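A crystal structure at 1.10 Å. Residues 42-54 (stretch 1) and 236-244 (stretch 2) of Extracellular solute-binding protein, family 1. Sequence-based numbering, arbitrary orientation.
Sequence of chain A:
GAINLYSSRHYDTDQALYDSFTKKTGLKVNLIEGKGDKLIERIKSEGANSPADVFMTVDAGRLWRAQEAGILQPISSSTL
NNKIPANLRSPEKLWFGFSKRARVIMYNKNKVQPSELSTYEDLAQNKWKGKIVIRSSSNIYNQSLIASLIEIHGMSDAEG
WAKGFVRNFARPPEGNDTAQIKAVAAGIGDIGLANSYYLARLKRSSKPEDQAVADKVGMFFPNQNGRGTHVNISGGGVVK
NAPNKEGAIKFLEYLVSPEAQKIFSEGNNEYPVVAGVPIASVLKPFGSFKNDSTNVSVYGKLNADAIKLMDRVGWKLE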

# COMPACT_ATOMS: atom_id res chain seq x y z
N ARG A 42 -10.18 16.75 7.68
CA ARG A 42 -10.10 18.16 7.27
C ARG A 42 -11.03 18.48 6.10
O ARG A 42 -11.72 19.48 6.12
CB ARG A 42 -8.65 18.54 6.94
CG ARG A 42 -8.50 19.93 6.34
CD ARG A 42 -7.04 20.27 6.15
NE ARG A 42 -6.86 21.61 5.57
CZ ARG A 42 -5.70 22.26 5.51
NH1 ARG A 42 -4.58 21.74 5.99
NH2 ARG A 42 -5.65 23.46 4.94
N ILE A 43 -11.00 17.65 5.06
CA ILE A 43 -11.87 17.89 3.91
C ILE A 43 -13.35 17.75 4.31
O ILE A 43 -14.19 18.54 3.87
CB ILE A 43 -11.50 16.96 2.72
CG1 ILE A 43 -10.08 17.28 2.23
CG2 ILE A 43 -12.51 17.10 1.59
CD1 ILE A 43 -9.50 16.21 1.30
N LYS A 44 -13.67 16.73 5.10
CA LYS A 44 -15.05 16.51 5.52
C LYS A 44 -15.55 17.75 6.29
O LYS A 44 -16.63 18.24 6.03
CB LYS A 44 -15.18 15.24 6.37
CG LYS A 44 -16.60 14.76 6.55
CD LYS A 44 -16.71 13.53 7.44
CE LYS A 44 -18.02 12.81 7.13
NZ LYS A 44 -18.53 12.09 8.32
N SER A 45 -14.73 18.26 7.18
CA SER A 45 -15.11 19.40 8.01
C SER A 45 -15.20 20.71 7.21
O SER A 45 -16.08 21.55 7.49
CB SER A 45 -14.13 19.53 9.17
OG SER A 45 -12.94 20.18 8.77
N GLU A 46 -14.31 20.89 6.23
CA GLU A 46 -14.36 22.05 5.33
C GLU A 46 -15.63 22.01 4.46
O GLU A 46 -16.11 23.05 4.02
CB GLU A 46 -13.07 22.16 4.46
CG GLU A 46 -11.78 22.54 5.20
CD GLU A 46 -10.49 22.41 4.37
OE1 GLU A 46 -10.55 21.88 3.24
OE2 GLU A 46 -9.40 22.84 4.85
N GLY A 47 -16.14 20.81 4.19
CA GLY A 47 -17.42 20.62 3.50
C GLY A 47 -17.46 21.29 2.14
O GLY A 47 -16.49 21.26 1.36
N ALA A 48 -18.60 21.93 1.86
CA ALA A 48 -18.77 22.64 0.61
C ALA A 48 -17.81 23.84 0.45
O ALA A 48 -17.65 24.36 -0.65
CB ALA A 48 -20.21 23.12 0.49
N ASN A 49 -17.18 24.27 1.55
CA ASN A 49 -16.19 25.36 1.47
C ASN A 49 -14.77 24.86 1.22
O ASN A 49 -13.86 25.67 1.11
CB ASN A 49 -16.24 26.24 2.74
CG ASN A 49 -17.60 26.86 2.96
OD1 ASN A 49 -18.13 27.54 2.09
ND2 ASN A 49 -18.21 26.57 4.11
N SER A 50 -14.56 23.55 1.09
CA SER A 50 -13.19 23.06 0.90
C SER A 50 -12.59 23.48 -0.45
O SER A 50 -13.23 23.29 -1.50
CB SER A 50 -13.13 21.55 0.98
OG SER A 50 -11.77 21.13 0.91
N PRO A 51 -11.35 23.99 -0.45
CA PRO A 51 -10.67 24.24 -1.73
C PRO A 51 -10.06 22.98 -2.36
O PRO A 51 -9.56 23.06 -3.46
CB PRO A 51 -9.55 25.22 -1.37
CG PRO A 51 -9.33 25.04 0.10
CD PRO A 51 -10.58 24.49 0.71
N ALA A 52 -10.10 21.84 -1.67
CA ALA A 52 -9.40 20.66 -2.18
C ALA A 52 -9.95 20.22 -3.54
O ALA A 52 -11.16 20.11 -3.75
CB ALA A 52 -9.50 19.51 -1.18
N ASP A 53 -9.03 19.93 -4.46
CA ASP A 53 -9.36 19.41 -5.79
C ASP A 53 -9.07 17.92 -5.92
O ASP A 53 -9.85 17.16 -6.51
CB ASP A 53 -8.57 20.13 -6.88
CG ASP A 53 -9.06 21.55 -7.12
OD1 ASP A 53 -10.27 21.69 -7.47
OD2 ASP A 53 -8.25 22.50 -7.01
N VAL A 54 -7.89 17.51 -5.45
CA VAL A 54 -7.43 16.11 -5.52
C VAL A 54 -7.02 15.69 -4.12
O VAL A 54 -6.35 16.46 -3.40
CB VAL A 54 -6.24 15.96 -6.48
CG1 VAL A 54 -5.69 14.54 -6.46
CG2 VAL A 54 -6.63 16.37 -7.88
N GLY A 236 -5.54 8.03 -5.34
CA GLY A 236 -6.29 9.26 -5.10
C GLY A 236 -7.51 9.40 -5.94
O GLY A 236 -7.84 8.55 -6.77
N GLY A 237 -8.19 10.52 -5.71
CA GLY A 237 -9.42 10.81 -6.42
C GLY A 237 -9.70 12.31 -6.45
O GLY A 237 -8.99 13.10 -5.82
N VAL A 238 -10.71 12.66 -7.24
CA VAL A 238 -11.20 14.06 -7.32
C VAL A 238 -12.16 14.30 -6.17
O VAL A 238 -13.09 13.51 -5.91
CB VAL A 238 -11.83 14.32 -8.69
CG1 VAL A 238 -12.37 15.73 -8.77
CG2 VAL A 238 -10.80 14.09 -9.78
N VAL A 239 -11.93 15.41 -5.48
CA VAL A 239 -12.74 15.77 -4.31
C VAL A 239 -14.14 16.24 -4.71
O VAL A 239 -14.31 16.91 -5.75
CB VAL A 239 -11.97 16.79 -3.46
CG1 VAL A 239 -12.79 17.32 -2.29
CG2 VAL A 239 -10.66 16.18 -2.96
N LYS A 240 -15.14 15.94 -3.87
CA LYS A 240 -16.55 16.21 -4.14
C LYS A 240 -16.80 17.63 -4.57
O LYS A 240 -17.50 17.86 -5.57
CB LYS A 240 -17.38 15.86 -2.92
CG LYS A 240 -18.87 16.13 -3.12
CD LYS A 240 -19.73 15.50 -2.05
CE LYS A 240 -20.10 14.07 -2.39
NZ LYS A 240 -20.76 13.39 -1.24
N ASN A 241 -16.23 18.60 -3.87
CA ASN A 241 -16.59 19.97 -4.28
C ASN A 241 -15.47 20.68 -5.00
O ASN A 241 -15.42 21.89 -4.99
CB ASN A 241 -17.16 20.79 -3.11
CG ASN A 241 -18.36 20.12 -2.47
OD1 ASN A 241 -18.26 19.57 -1.35
ND2 ASN A 241 -19.49 20.12 -3.17
N ALA A 242 -14.62 19.93 -5.69
CA ALA A 242 -13.45 20.48 -6.32
C ALA A 242 -13.75 21.79 -7.05
O ALA A 242 -14.60 21.82 -7.94
CB ALA A 242 -12.89 19.49 -7.31
N PRO A 243 -13.03 22.87 -6.70
CA PRO A 243 -13.23 24.11 -7.45
C PRO A 243 -12.75 24.07 -8.90
O PRO A 243 -13.23 24.85 -9.73
CB PRO A 243 -12.48 25.16 -6.64
CG PRO A 243 -11.63 24.45 -5.69
CD PRO A 243 -12.15 23.05 -5.53
N ASN A 244 -11.80 23.19 -9.20
CA ASN A 244 -11.28 23.02 -10.56
C ASN A 244 -11.32 21.54 -10.93
O ASN A 244 -10.30 20.85 -11.03
CB ASN A 244 -9.85 23.54 -10.66
CG ASN A 244 -9.36 23.64 -12.08
OD1 ASN A 244 -10.06 23.24 -13.03
ND2 ASN A 244 -8.16 24.19 -12.25

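Asp 53 covers the most surface in this contact and accepts both hydrogen bonds between the stretches, one with its backbone and one with its side chain. Its carbonyl takes a nearly straight hydrogen bond from Val 239 N, with Val 239 N to Asp 53 O at 2.9 Å. Next to it, Val 54 and Val 238 face each other as an antiparallel, non-hydrogen-bonded pair, so contact there falls to CA-H...O approaches such as Val 54 CA to Gly 237 O, 3.4 Å.

The CA-to-CB bond of Asp 53 points away from the other stretch, yet an m rotamer brings the carboxylate back. Asp 53 OD1 accepts a hydrogen bond from Asn 244 N at 2.8 Å, just after the chain has turned through Val 239 to Ala 242. Pro 243 CD lies 3.0 Å from the same Asp 53 OD1, but the proline nitrogen has no hydrogen to offer, leaving the bond to the next residue.

Val 239, second in covered surface, points toward stretch 1 and packs against both Ile 43 and Ala 52: Val 239 CG1 meets Ile 43 CG2 at 3.9 Å, and Val 239 CG2 meets Ala 52 CB at 4.0 Å.

Farther out, Asn 241 covers the helix exit by packing without a hydrogen bond, Asn 241 OD1 lying 3.7 Å from Ala 48 CA. The rule is economical: one aspartate accepts hydrogen bonds from the first residue of the type I turn and from Asn 244 beyond it, while one valine packs against Ile 43 and Ala 52.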